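Local atomic coordinates of putative permease protein, ABC transporter (Porphyromonas gingivalis, PDB entry 3IS6), a protein that probably takes part in transport across the cell membrane as an ABC-type permease, represented here by its MacB-like periplasmic core domain. Residues Gly42-Ile47 / Tyr180-Arg185; Thr80-Pro85 / Thr164-Glu169; Ala86-Phe91 / Ser102-Asn107; Ser154-Met159 / Arg228-Asp233. All coordinates share one frame; numbering follows the deposited sequence. Where two conformers were deposited one is given.

Contact 1: residues Gly42-Ile47 / Tyr180-Arg185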
loop_
_atom_site.group_PDB
_atom_site.type_symbol
_atom_site.label_atom_id
_atom_site.label_comp_id
_atom_site.label_asym_id
_atom_site.label_seq_id
_atom_site.Cartn_x
_atom_site.Cartn_y
_atom_site.Cartn_z
ATOM N N GLY A 42 7.175 -11.250 3.883
ATOM C CA GLY A 42 8.527 -11.720 3.771
ATOM C C GLY A 42 8.740 -13.191 3.628
ATOM O O GLY A 42 9.739 -13.601 3.156
ATOM N N VAL A 43 7.795 -13.971 4.107
ATOM C CA VAL A 43 7.964 -15.397 4.224
ATOM C C VAL A 43 8.137 -16.177 2.950
ATOM O O VAL A 43 9.054 -16.930 2.851
ATOM C CB VAL A 43 6.786 -15.995 4.952
ATOM C CG1 VAL A 43 6.945 -17.427 5.089
ATOM C CG2 VAL A 43 6.616 -15.366 6.241
ATOM N N ALA A 44 7.289 -15.983 1.957
ATOM C CA ALA A 44 7.400 -16.825 0.784
ATOM C C ALA A 44 8.728 -16.731 0.040
ATOM O O ALA A 44 9.291 -17.710 -0.269
ATOM C CB ALA A 44 6.291 -16.552 -0.158
ATOM N N PRO A 45 9.224 -15.544 -0.225
ATOM C CA PRO A 45 10.486 -15.427 -0.945
ATOM C C PRO A 45 11.620 -16.049 -0.175
ATOM O O PRO A 45 12.453 -16.651 -0.762
ATOM C CB PRO A 45 10.684 -13.932 -1.069
ATOM C CG PRO A 45 9.558 -13.300 -0.450
ATOM C CD PRO A 45 8.511 -14.271 -0.185
ATOM N N ALA A 46 11.626 -15.894 1.128
ATOM C CA ALA A 46 12.643 -16.468 1.957
ATOM C C ALA A 46 12.635 -17.979 1.905
ATOM O O ALA A 46 13.655 -18.598 1.916
ATOM C CB ALA A 46 12.519 -15.990 3.315
ATOM N N ILE A 47 11.469 -18.578 1.838
ATOM C CA ILE A 47 11.391 -20.009 1.766
ATOM C C ILE A 47 12.017 -20.536 0.493
ATOM O O ILE A 47 12.743 -21.483 0.531
ATOM C CB ILE A 47 9.954 -20.491 1.898
ATOM C CG1 ILE A 47 9.499 -20.347 3.323
ATOM C CG2 ILE A 47 9.837 -21.897 1.525
ATOM C CD1 ILE A 47 8.085 -20.536 3.488
ATOM N N TYR A 180 -0.955 -12.268 3.451
ATOM C CA TYR A 180 -0.493 -12.984 2.279
ATOM C C TYR A 180 -0.688 -14.499 2.393
ATOM O O TYR A 180 -0.545 -15.053 3.420
ATOM C CB TYR A 180 0.994 -12.736 2.035
ATOM C CG TYR A 180 1.399 -11.311 1.784
ATOM C CD1 TYR A 180 1.630 -10.858 0.534
ATOM C CD2 TYR A 180 1.564 -10.433 2.821
ATOM C CE1 TYR A 180 1.981 -9.551 0.305
ATOM C CE2 TYR A 180 1.918 -9.146 2.609
ATOM C CZ TYR A 180 2.128 -8.710 1.350
ATOM O OH TYR A 180 2.478 -7.432 1.145
ATOM N N ILE A 181 -0.976 -15.146 1.299
ATOM C CA ILE A 181 -1.007 -16.570 1.275
ATOM C C ILE A 181 0.255 -17.015 0.577
ATOM O O ILE A 181 0.577 -16.546 -0.466
ATOM C CB ILE A 181 -2.175 -17.109 0.511
ATOM C CG1 ILE A 181 -3.492 -16.612 1.073
ATOM C CG2 ILE A 181 -2.156 -18.566 0.543
ATOM C CD1 ILE A 181 -4.611 -16.985 0.285
ATOM N N ALA A 182 0.965 -17.926 1.189
ATOM C CA ALA A 182 2.198 -18.389 0.628
ATOM C C ALA A 182 2.050 -19.819 0.185
ATOM O O ALA A 182 1.772 -20.664 0.965
ATOM C CB ALA A 182 3.254 -18.286 1.621
ATOM N N TYR A 183 2.258 -20.042 -1.089
ATOM C CA TYR A 183 2.152 -21.327 -1.692
ATOM C C TYR A 183 3.538 -21.856 -1.978
ATOM O O TYR A 183 4.359 -21.167 -2.491
ATOM C CB TYR A 183 1.383 -21.252 -2.980
ATOM C CG TYR A 183 -0.036 -20.727 -2.889
ATOM C CD1 TYR A 183 -1.079 -21.546 -2.563
ATOM C CD2 TYR A 183 -0.323 -19.403 -3.131
ATOM C CE1 TYR A 183 -2.333 -21.080 -2.504
ATOM C CE2 TYR A 183 -1.586 -18.933 -3.056
ATOM C CZ TYR A 183 -2.590 -19.772 -2.752
ATOM O OH TYR A 183 -3.847 -19.297 -2.690
ATOM N N VAL A 184 3.758 -23.095 -1.619
ATOM C CA VAL A 184 5.030 -23.735 -1.777
ATOM C C VAL A 184 4.906 -25.061 -2.499
ATOM O O VAL A 184 4.180 -25.905 -2.069
ATOM C CB VAL A 184 5.602 -24.016 -0.414
ATOM C CG1 VAL A 184 6.915 -24.608 -0.500
ATOM C CG2 VAL A 184 5.646 -22.825 0.396
ATOM N N ARG A 185 5.643 -25.259 -3.571
ATOM C CA ARG A 185 5.689 -26.545 -4.209
ATOM C C ARG A 185 6.975 -27.275 -3.885
ATOM O O ARG A 185 8.025 -26.819 -4.195
ATOM C CB ARG A 185 5.554 -26.409 -5.706
ATOM C CG ARG A 185 5.457 -27.692 -6.439
ATOM C CD ARG A 185 6.054 -27.605 -7.786
ATOM N NE ARG A 185 5.261 -26.802 -8.665
ATOM C CZ ARG A 185 5.745 -26.146 -9.692
ATOM N NH1 ARG A 185 7.018 -26.246 -9.996
ATOM N NH2 ARG A 185 4.952 -25.418 -10.424
#
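The methyl groups of A44 and A182 meet side by side where a short helix packs on the mixed sheet of the MacB-like periplasmic core domain, an example of how small side chains let a helix settle close to a strand. Their CB atoms are 3.9 Å apart, and the CA of A44 comes within 5.4 Å of the CA of A182. This is the tight end of the contact. One helical turn on, the fit relaxes: CG2 and CD1 of I47 both come near CG2 of V184, CG2 of I47 at 4.4 Å, an apolar approach with less intimate contact. The spacing follows from secondary structure. A44 and I47, three residues apart on the helix, share one face, while A182 and V184 are alternate strand residues pointing the same way. P45 and A46 lie on the helix flank turned from the strand and are partly exposed, in contrast to the four buried residues that touch. No hydrogen bond crosses the interface, so the join is purely apolar. V17 of the neighbouring strand 14-23 packs against I47, A182 and V184, extending the floor beneath the helix. On the other face of the strand Y183 meets F91 and F226 edge-to-face, while M202 leans on A46 and I47. Helix 43-50 thus packs on strands 14-23 and 181-186 and also meets helix 196-206.

Contact 2: residues Thr80-Pro85 / Thr164-Glu169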
loop_
_atom_site.group_PDB
_atom_site.type_symbol
_atom_site.label_atom_id
_atom_site.label_comp_id
_atom_site.label_asym_id
_atom_site.label_seq_id
_atom_site.Cartn_x
_atom_site.Cartn_y
_atom_site.Cartn_z
ATOM N N THR A 80 -10.111 -8.410 -7.280
ATOM C CA THR A 80 -8.730 -8.177 -7.575
ATOM C C THR A 80 -7.762 -8.882 -6.630
ATOM O O THR A 80 -7.847 -8.765 -5.449
ATOM C CB THR A 80 -8.450 -6.678 -7.551
ATOM O OG1 THR A 80 -9.217 -6.032 -8.544
ATOM C CG2 THR A 80 -7.053 -6.414 -7.789
ATOM N N LEU A 81 -6.835 -9.595 -7.204
ATOM C CA LEU A 81 -5.842 -10.314 -6.487
ATOM C C LEU A 81 -4.441 -9.859 -6.905
ATOM O O LEU A 81 -4.161 -9.715 -8.051
ATOM C CB LEU A 81 -6.008 -11.797 -6.733
ATOM C CG LEU A 81 -5.075 -12.799 -6.075
ATOM C CD1 LEU A 81 -5.324 -12.880 -4.628
ATOM C CD2 LEU A 81 -5.245 -14.116 -6.673
ATOM N N LEU A 82 -3.575 -9.673 -5.942
ATOM C CA LEU A 82 -2.228 -9.268 -6.200
ATOM C C LEU A 82 -1.302 -10.479 -6.196
ATOM O O LEU A 82 -1.309 -11.235 -5.280
ATOM C CB LEU A 82 -1.799 -8.270 -5.155
ATOM C CG LEU A 82 -2.131 -6.797 -5.363
ATOM C CD1 LEU A 82 -3.521 -6.609 -5.622
ATOM C CD2 LEU A 82 -1.715 -5.984 -4.211
ATOM N N ALA A 83 -0.548 -10.646 -7.262
ATOM C CA ALA A 83 0.249 -11.828 -7.496
ATOM C C ALA A 83 1.597 -11.594 -8.178
ATOM O O ALA A 83 1.846 -10.562 -8.701
ATOM C CB ALA A 83 -0.515 -12.805 -8.247
ATOM N N GLU A 84 2.450 -12.590 -8.100
ATOM C CA GLU A 84 3.750 -12.588 -8.717
ATOM C C GLU A 84 3.672 -13.274 -10.077
ATOM O O GLU A 84 2.763 -13.993 -10.337
ATOM C CB GLU A 84 4.778 -13.274 -7.830
ATOM C CG GLU A 84 4.890 -12.738 -6.433
ATOM C CD GLU A 84 5.965 -13.400 -5.615
ATOM O OE1 GLU A 84 6.092 -14.617 -5.639
ATOM O OE2 GLU A 84 6.698 -12.699 -4.945
ATOM N N PRO A 85 4.669 -13.081 -10.926
ATOM C CA PRO A 85 4.676 -13.758 -12.204
ATOM C C PRO A 85 4.661 -15.265 -12.009
ATOM O O PRO A 85 4.106 -15.950 -12.785
ATOM C CB PRO A 85 5.961 -13.268 -12.816
ATOM C CG PRO A 85 6.022 -11.898 -12.365
ATOM C CD PRO A 85 5.526 -11.899 -10.978
ATOM N N THR A 164 3.903 -6.152 -6.308
ATOM C CA THR A 164 4.774 -5.015 -6.081
ATOM C C THR A 164 3.990 -3.723 -5.893
ATOM O O THR A 164 4.536 -2.731 -5.605
ATOM C CB THR A 164 5.833 -4.840 -7.171
ATOM O OG1 THR A 164 5.249 -4.996 -8.443
ATOM C CG2 THR A 164 6.894 -5.839 -7.019
ATOM N N TRP A 165 2.699 -3.764 -6.071
ATOM C CA TRP A 165 1.871 -2.648 -5.715
ATOM C C TRP A 165 1.970 -2.413 -4.232
ATOM O O TRP A 165 1.772 -1.344 -3.778
ATOM C CB TRP A 165 0.427 -2.876 -6.085
ATOM C CG TRP A 165 0.072 -2.443 -7.426
ATOM C CD1 TRP A 165 0.758 -2.656 -8.544
ATOM C CD2 TRP A 165 -1.078 -1.730 -7.796
ATOM N NE1 TRP A 165 0.124 -2.123 -9.599
ATOM C CE2 TRP A 165 -1.022 -1.544 -9.161
ATOM C CE3 TRP A 165 -2.159 -1.229 -7.104
ATOM C CZ2 TRP A 165 -1.981 -0.876 -9.840
ATOM C CZ3 TRP A 165 -3.107 -0.560 -7.784
ATOM C CH2 TRP A 165 -3.021 -0.395 -9.135
HETATM N N MSE A 166 2.230 -3.454 -3.482
HETATM C CA MSE A 166 2.327 -3.341 -2.049
HETATM C C MSE A 166 3.630 -2.645 -1.654
HETATM O O MSE A 166 4.619 -2.807 -2.286
HETATM C CB MSE A 166 2.224 -4.713 -1.371
HETATM C CG MSE A 166 0.920 -5.433 -1.535
HETATM SE SE MSE A 166 -0.512 -4.738 -0.518
HETATM C CE MSE A 166 0.106 -5.104 1.141
ATOM N N PRO A 167 3.606 -1.925 -0.567
ATOM C CA PRO A 167 4.769 -1.217 -0.097
ATOM C C PRO A 167 5.884 -2.174 0.240
ATOM O O PRO A 167 5.630 -3.268 0.663
ATOM C CB PRO A 167 4.259 -0.600 1.176
ATOM C CG PRO A 167 2.924 -0.427 0.982
ATOM C CD PRO A 167 2.424 -1.512 0.170
ATOM N N ALA A 168 7.113 -1.739 0.053
ATOM C CA ALA A 168 8.264 -2.569 0.280
ATOM C C ALA A 168 8.312 -3.005 1.704
ATOM O O ALA A 168 8.762 -4.069 1.981
ATOM C CB ALA A 168 9.528 -1.890 -0.094
ATOM N N GLU A 169 7.837 -2.179 2.602
ATOM C CA GLU A 169 7.809 -2.566 3.985
ATOM C C GLU A 169 6.910 -3.790 4.196
ATOM O O GLU A 169 7.235 -4.643 4.958
ATOM C CB GLU A 169 7.339 -1.416 4.868
#
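CD2 of L82 carries the apolar packing, lying 3.8 Å from CG and 4.1 Å from SE of selenomethionine M166, and the same methyl reaches CB of W165 at 4.2 Å. The leucine and selenomethionine side chains cross at about a right angle. In M166, chi1 (-64°) sets CG beside the methyl, and the bend at chi2 (-74°) keeps SE near it. Only the root of W165 takes part, because its indole leads away from the strand.

Polar interactions belong to the surroundings. NE1 of W165 is hydrogen-bonded to the backbone O of N107, a bond that helps to orient the indole, and the carboxylate of E84 has a salt bridge to R59 with a further bond to T58.

A third kind of contact is between subunits: M239 of the second subunit packs on both W165 and M166. The whole is strand-to-loop packing at the sheet of the MacB-like core domain, and it also meets the dimer partner. Within the chain, L82 rests on T61 and L161. Strand 74-83 runs between strand 54-70, antiparallel to it, and the parallel strand 159-162, and the segment that follows strand 159-162 brings W165 and M166 against L82.

Contact 3: residues Ala86-Phe91 / Ser102-Asn107; sequences AFLDMF and SALRDN
Both branches of L88 are used in seating a short helix against a type II β-turn. CD2 touches CB of A103 at 3.7 Å, and CD1 reaches CD1 of L104 at 3.9 Å, the two leucine side chains meeting at a slant. A103 and L104 are the two central residues of the turn that spans S102 to R105, and both direct their side chains at the helix, so a single leucine fork engages both central residues. The second torsion of that fork is unusual: chi2 of L88 is 34°, off the staggered positions, which may reflect strain or an uncertain fit.

The next shell holds the corner in place. L104 has a positive phi (67°), as the third residue of a type II turn does, and the closing bond from R105 N to S102 O is weak at 3.5 Å. Packing therefore seems to contribute to the shape: A103 and L104 both rest on L111 of strand 109-113, and L104 also on L160 of strand 159-162. R105 NH2 bonds the backbone O of D101 just ahead of the turn.

On the helix side, M90 N donates to A86 O at 2.8 Å, while D89 forms a salt bridge with R100, a residue of the connection leading to the turn. F87, and F91 just past the helix end, pack together. CD2 of F91 sits over the rim of the F87 ring, and CG of selenomethionine M90 lies 3.6 Å above the plane of the F91 ring, over its centre.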
loop_
_atom_site.group_PDB
_atom_site.type_symbol
_atom_site.label_atom_id
_atom_site.label_comp_id
_atom_site.label_asym_id
_atom_site.label_seq_id
_atom_site.Cartn_x
_atom_site.Cartn_y
_atom_site.Cartn_z
ATOM N N ALA A 86 5.197 -15.738 -10.910
ATOM C CA ALA A 86 5.233 -17.149 -10.630
ATOM C C ALA A 86 3.854 -17.750 -10.397
ATOM O O ALA A 86 3.688 -18.921 -10.485
ATOM C CB ALA A 86 6.114 -17.414 -9.516
ATOM N N PHE A 87 2.870 -16.926 -10.140
ATOM C CA PHE A 87 1.521 -17.387 -9.931
ATOM C C PHE A 87 1.089 -18.123 -11.170
ATOM O O PHE A 87 0.441 -19.096 -11.113
ATOM C CB PHE A 87 0.634 -16.176 -9.723
ATOM C CG PHE A 87 -0.826 -16.472 -9.552
ATOM C CD1 PHE A 87 -1.356 -16.691 -8.318
ATOM C CD2 PHE A 87 -1.671 -16.451 -10.598
ATOM C CE1 PHE A 87 -2.674 -16.916 -8.164
ATOM C CE2 PHE A 87 -2.982 -16.669 -10.425
ATOM C CZ PHE A 87 -3.474 -16.903 -9.214
ATOM N N LEU A 88 1.474 -17.617 -12.309
ATOM C CA LEU A 88 1.108 -18.228 -13.548
ATOM C C LEU A 88 1.686 -19.620 -13.686
ATOM O O LEU A 88 1.053 -20.469 -14.199
ATOM C CB LEU A 88 1.567 -17.356 -14.707
ATOM C CG LEU A 88 0.744 -16.183 -15.212
ATOM C CD1 LEU A 88 0.002 -15.478 -14.229
ATOM C CD2 LEU A 88 1.556 -15.241 -16.022
ATOM N N ASP A 89 2.920 -19.797 -13.288
ATOM C CA ASP A 89 3.536 -21.097 -13.248
ATOM C C ASP A 89 2.982 -22.064 -12.200
ATOM O O ASP A 89 2.623 -23.157 -12.493
ATOM C CB ASP A 89 5.032 -20.923 -13.114
ATOM C CG ASP A 89 5.658 -20.283 -14.363
ATOM O OD1 ASP A 89 5.146 -20.491 -15.457
ATOM O OD2 ASP A 89 6.650 -19.568 -14.239
HETATM N N MSE A 90 2.836 -21.585 -10.993
HETATM C CA MSE A 90 2.338 -22.364 -9.896
HETATM C C MSE A 90 0.934 -22.893 -10.176
HETATM O O MSE A 90 0.619 -23.946 -9.773
HETATM C CB MSE A 90 2.320 -21.514 -8.645
HETATM C CG MSE A 90 1.804 -22.174 -7.415
HETATM SE SE MSE A 90 2.991 -23.498 -6.626
HETATM C CE MSE A 90 4.245 -22.431 -5.781
ATOM N N PHE A 91 0.104 -22.129 -10.843
ATOM C CA PHE A 91 -1.251 -22.535 -11.086
ATOM C C PHE A 91 -1.605 -22.888 -12.533
ATOM O O PHE A 91 -2.745 -23.054 -12.867
ATOM C CB PHE A 91 -2.188 -21.533 -10.450
ATOM C CG PHE A 91 -1.980 -21.398 -8.977
ATOM C CD1 PHE A 91 -2.202 -22.456 -8.137
ATOM C CD2 PHE A 91 -1.526 -20.255 -8.436
ATOM C CE1 PHE A 91 -1.981 -22.347 -6.814
ATOM C CE2 PHE A 91 -1.310 -20.163 -7.112
ATOM C CZ PHE A 91 -1.537 -21.207 -6.302
ATOM N N SER A 102 5.760 -10.743 -20.115
ATOM C CA SER A 102 5.551 -9.625 -19.721
ATOM C C SER A 102 4.704 -9.655 -18.397
ATOM O O SER A 102 4.532 -8.601 -17.888
ATOM C CB SER A 102 4.989 -8.797 -20.879
ATOM O OG SER A 102 4.544 -7.522 -20.437
ATOM N N ALA A 103 3.883 -10.663 -18.215
ATOM C CA ALA A 103 2.794 -10.607 -17.299
ATOM C C ALA A 103 3.227 -10.336 -15.888
ATOM O O ALA A 103 4.138 -10.906 -15.388
ATOM C CB ALA A 103 2.045 -11.868 -17.366
ATOM N N LEU A 104 2.547 -9.399 -15.279
ATOM C CA LEU A 104 2.660 -9.104 -13.876
ATOM C C LEU A 104 4.004 -8.549 -13.501
ATOM O O LEU A 104 4.381 -8.635 -12.378
ATOM C CB LEU A 104 2.335 -10.327 -13.024
ATOM C CG LEU A 104 0.894 -10.810 -13.019
ATOM C CD1 LEU A 104 0.759 -12.106 -12.317
ATOM C CD2 LEU A 104 -0.021 -9.817 -12.474
ATOM N N ARG A 105 4.727 -8.001 -14.460
ATOM C CA ARG A 105 5.965 -7.312 -14.160
ATOM C C ARG A 105 5.905 -5.788 -14.085
ATOM O O ARG A 105 6.675 -5.202 -13.402
ATOM C CB ARG A 105 7.071 -7.773 -15.081
ATOM C CG ARG A 105 7.211 -9.232 -15.091
ATOM C CD ARG A 105 8.414 -9.700 -15.770
ATOM N NE ARG A 105 9.060 -10.695 -14.940
ATOM C CZ ARG A 105 8.908 -11.997 -15.081
ATOM N NH1 ARG A 105 9.515 -12.823 -14.275
ATOM N NH2 ARG A 105 8.154 -12.463 -16.031
ATOM N N ASP A 106 4.977 -5.168 -14.767
ATOM C CA ASP A 106 4.891 -3.728 -14.793
ATOM C C ASP A 106 3.726 -3.282 -13.949
ATOM O O ASP A 106 2.630 -3.699 -14.174
ATOM C CB ASP A 106 4.671 -3.287 -16.221
ATOM C CG ASP A 106 4.512 -1.804 -16.362
ATOM O OD1 ASP A 106 4.126 -1.117 -15.427
ATOM O OD2 ASP A 106 4.771 -1.321 -17.444
ATOM N N ASN A 107 3.977 -2.397 -13.010
ATOM C CA ASN A 107 2.990 -1.981 -12.050
ATOM C C ASN A 107 1.793 -1.299 -12.673
ATOM O O ASN A 107 0.760 -1.266 -12.093
ATOM C CB ASN A 107 3.601 -1.111 -10.964
ATOM C CG ASN A 107 4.443 -1.898 -9.978
ATOM O OD1 ASN A 107 4.029 -2.903 -9.458
ATOM N ND2 ASN A 107 5.622 -1.423 -9.718
#

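Contact 4: residues Ser154-Met159 / Arg228-Asp233; sequences SIQADM and RLRLED
R230 lies along S154, and its side chain can be read outward as a series of contacts, mostly with that residue. CB begins 3.8 Å from the backbone N of S154. CG stands opposite the backbone N (chi1 -166°), and the chain runs out until chi3 bends it at -75°. CD passes NE2 of Q156 at 4.1 Å, and NE comes 3.9 Å from S154 CB. Beyond the bend the guanidinium lies with one face toward S154 CB, off its centre: CZ is 3.7 Å and NH2 3.6 Å from that carbon. NH1 is joined to the backbone O of S154 through a water, with both links weak.

Q156 crosses R230 at about a right angle, its amide plane 64° from the guanidinium; its NE2 bonds instead to S153 O.

The firm bond is between backbones. S154 N donates to R228 O at 2.8 Å, with the donor in the carbonyl plane, and R230 pairs in turn with N152. R228 itself turns away, its NH1 bonding R6 O and its guanidinium forming a cation-pi contact with F8. Crystal neighbours touch R230, so its pose may be partly lattice-dependent. This is a local backbone pairing of two surface loops, those preceding strand 159-162 and helix 236-241, with R230 laid over S154.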
loop_
_atom_site.group_PDB
_atom_site.type_symbol
_atom_site.label_atom_id
_atom_site.label_comp_id
_atom_site.label_asym_id
_atom_site.label_seq_id
_atom_site.Cartn_x
_atom_site.Cartn_y
_atom_site.Cartn_z
ATOM N N SER A 154 -10.677 -21.946 -3.824
ATOM C CA SER A 154 -10.300 -20.845 -2.959
ATOM C C SER A 154 -9.567 -19.713 -3.694
ATOM O O SER A 154 -9.532 -18.627 -3.236
ATOM C CB SER A 154 -9.473 -21.319 -1.771
ATOM O OG SER A 154 -8.364 -22.024 -2.177
ATOM N N ILE A 155 -8.983 -20.012 -4.829
ATOM C CA ILE A 155 -8.241 -19.024 -5.555
ATOM C C ILE A 155 -9.166 -18.393 -6.565
ATOM O O ILE A 155 -9.527 -19.000 -7.509
ATOM C CB ILE A 155 -7.031 -19.648 -6.218
ATOM C CG1 ILE A 155 -6.183 -20.358 -5.172
ATOM C CG2 ILE A 155 -6.204 -18.607 -6.894
ATOM C CD1 ILE A 155 -5.016 -20.987 -5.663
ATOM N N GLN A 156 -9.575 -17.173 -6.286
ATOM C CA GLN A 156 -10.522 -16.442 -7.090
ATOM C C GLN A 156 -10.047 -15.040 -7.454
ATOM O O GLN A 156 -9.664 -14.298 -6.610
ATOM C CB GLN A 156 -11.832 -16.342 -6.352
ATOM C CG GLN A 156 -12.264 -17.625 -5.756
ATOM C CD GLN A 156 -13.479 -17.486 -4.886
ATOM O OE1 GLN A 156 -14.151 -16.488 -4.909
ATOM N NE2 GLN A 156 -13.757 -18.503 -4.109
ATOM N N ALA A 157 -10.052 -14.716 -8.735
ATOM C CA ALA A 157 -9.705 -13.397 -9.226
ATOM C C ALA A 157 -10.306 -13.107 -10.602
ATOM O O ALA A 157 -10.177 -13.889 -11.480
ATOM C CB ALA A 157 -8.247 -13.265 -9.278
ATOM N N ASP A 158 -11.005 -12.006 -10.742
ATOM C CA ASP A 158 -11.276 -11.341 -11.997
ATOM C C ASP A 158 -10.102 -10.584 -12.625
ATOM O O ASP A 158 -9.976 -10.527 -13.800
ATOM C CB ASP A 158 -12.495 -10.444 -11.880
ATOM C CG ASP A 158 -13.681 -11.155 -11.259
ATOM O OD1 ASP A 158 -13.855 -12.343 -11.517
ATOM O OD2 ASP A 158 -14.419 -10.536 -10.478
HETATM N N MSE A 159 -9.305 -9.946 -11.796
HETATM C CA MSE A 159 -8.181 -9.144 -12.226
HETATM C C MSE A 159 -6.953 -9.458 -11.399
HETATM O O MSE A 159 -7.040 -9.599 -10.229
HETATM C CB MSE A 159 -8.535 -7.659 -12.109
HETATM C CG MSE A 159 -7.410 -6.649 -12.315
HETATM SE SE MSE A 159 -8.027 -4.781 -12.567
HETATM C CE MSE A 159 -8.312 -4.368 -10.791
ATOM N N ARG A 228 -7.711 -26.948 -2.394
ATOM C CA ARG A 228 -8.329 -25.792 -2.996
ATOM C C ARG A 228 -9.826 -25.662 -2.811
ATOM O O ARG A 228 -10.370 -24.649 -3.065
ATOM C CB ARG A 228 -7.970 -25.699 -4.474
ATOM C CG ARG A 228 -8.887 -26.394 -5.394
ATOM C CD ARG A 228 -8.431 -26.355 -6.816
ATOM N NE ARG A 228 -9.387 -26.901 -7.750
ATOM C CZ ARG A 228 -9.124 -27.238 -9.001
ATOM N NH1 ARG A 228 -7.927 -27.087 -9.501
ATOM N NH2 ARG A 228 -10.073 -27.710 -9.760
ATOM N N LEU A 229 -10.490 -26.723 -2.426
ATOM C CA LEU A 229 -11.922 -26.755 -2.566
ATOM C C LEU A 229 -12.585 -25.698 -1.731
ATOM O O LEU A 229 -12.372 -25.608 -0.575
ATOM C CB LEU A 229 -12.432 -28.129 -2.163
ATOM C CG LEU A 229 -13.927 -28.343 -2.170
ATOM C CD1 LEU A 229 -14.489 -28.252 -3.502
ATOM C CD2 LEU A 229 -14.265 -29.625 -1.530
ATOM N N ARG A 230 -13.371 -24.879 -2.382
ATOM C CA ARG A 230 -14.262 -23.953 -1.737
ATOM C C ARG A 230 -15.492 -23.813 -2.613
ATOM O O ARG A 230 -15.474 -23.128 -3.566
ATOM C CB ARG A 230 -13.608 -22.611 -1.495
ATOM C CG ARG A 230 -14.366 -21.752 -0.538
ATOM C CD ARG A 230 -13.864 -20.358 -0.428
ATOM N NE ARG A 230 -12.638 -20.312 0.334
ATOM C CZ ARG A 230 -11.785 -19.306 0.329
ATOM N NH1 ARG A 230 -12.009 -18.235 -0.405
ATOM N NH2 ARG A 230 -10.707 -19.395 1.063
ATOM N N LEU A 231 -16.545 -24.527 -2.279
ATOM C CA LEU A 231 -17.735 -24.575 -3.081
ATOM C C LEU A 231 -18.500 -23.278 -3.100
ATOM O O LEU A 231 -18.637 -22.655 -2.111
ATOM C CB LEU A 231 -18.636 -25.680 -2.582
ATOM C CG LEU A 231 -18.106 -27.096 -2.651
ATOM C CD1 LEU A 231 -18.782 -27.908 -1.668
ATOM C CD2 LEU A 231 -18.279 -27.645 -4.009
ATOM N N GLU A 232 -19.009 -22.900 -4.253
ATOM C CA GLU A 232 -19.821 -21.720 -4.379
ATOM C C GLU A 232 -21.110 -21.924 -3.582
ATOM O O GLU A 232 -21.643 -22.983 -3.589
ATOM C CB GLU A 232 -20.118 -21.455 -5.839
ATOM C CG GLU A 232 -20.836 -20.174 -6.072
ATOM C CD GLU A 232 -21.529 -20.048 -7.431
ATOM O OE1 GLU A 232 -21.416 -20.923 -8.277
ATOM O OE2 GLU A 232 -22.199 -19.045 -7.627
ATOM N N ASP A 233 -21.599 -20.909 -2.905
ATOM C CA ASP A 233 -22.697 -21.086 -1.985
ATOM C C ASP A 233 -23.844 -21.716 -2.755
ATOM O O ASP A 233 -24.307 -21.187 -3.712
ATOM C CB ASP A 233 -23.083 -19.708 -1.483
ATOM C CG ASP A 233 -24.195 -19.715 -0.481
ATOM O OD1 ASP A 233 -24.597 -20.742 0.009
ATOM O OD2 ASP A 233 -24.657 -18.640 -0.175
HETATM O O HOH W 1 -10.501 -15.601 -2.007
#

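Overall arrangement
The four contacts show how chemistry follows depth. Contacts 1, 2 and 3 are buried and apolar, with no hydrogen bond across any of them; contact 4, at the surface, combines backbone pairing with an arginine laid over S154, plus a weak water bridge. Contacts 1 and 2 reach the same mixed sheet and touch where Y180 packs on M166. Contacts 2 and 3 are joined through N107, whose side chain and backbone O bond T164 and W165, while strand 74-83 leads directly into helix 86-90. I155 ties contact 4 to the interior by packing on F87, F91 and Y183, and the backbone bond between L81 and M159 links it to contact 2.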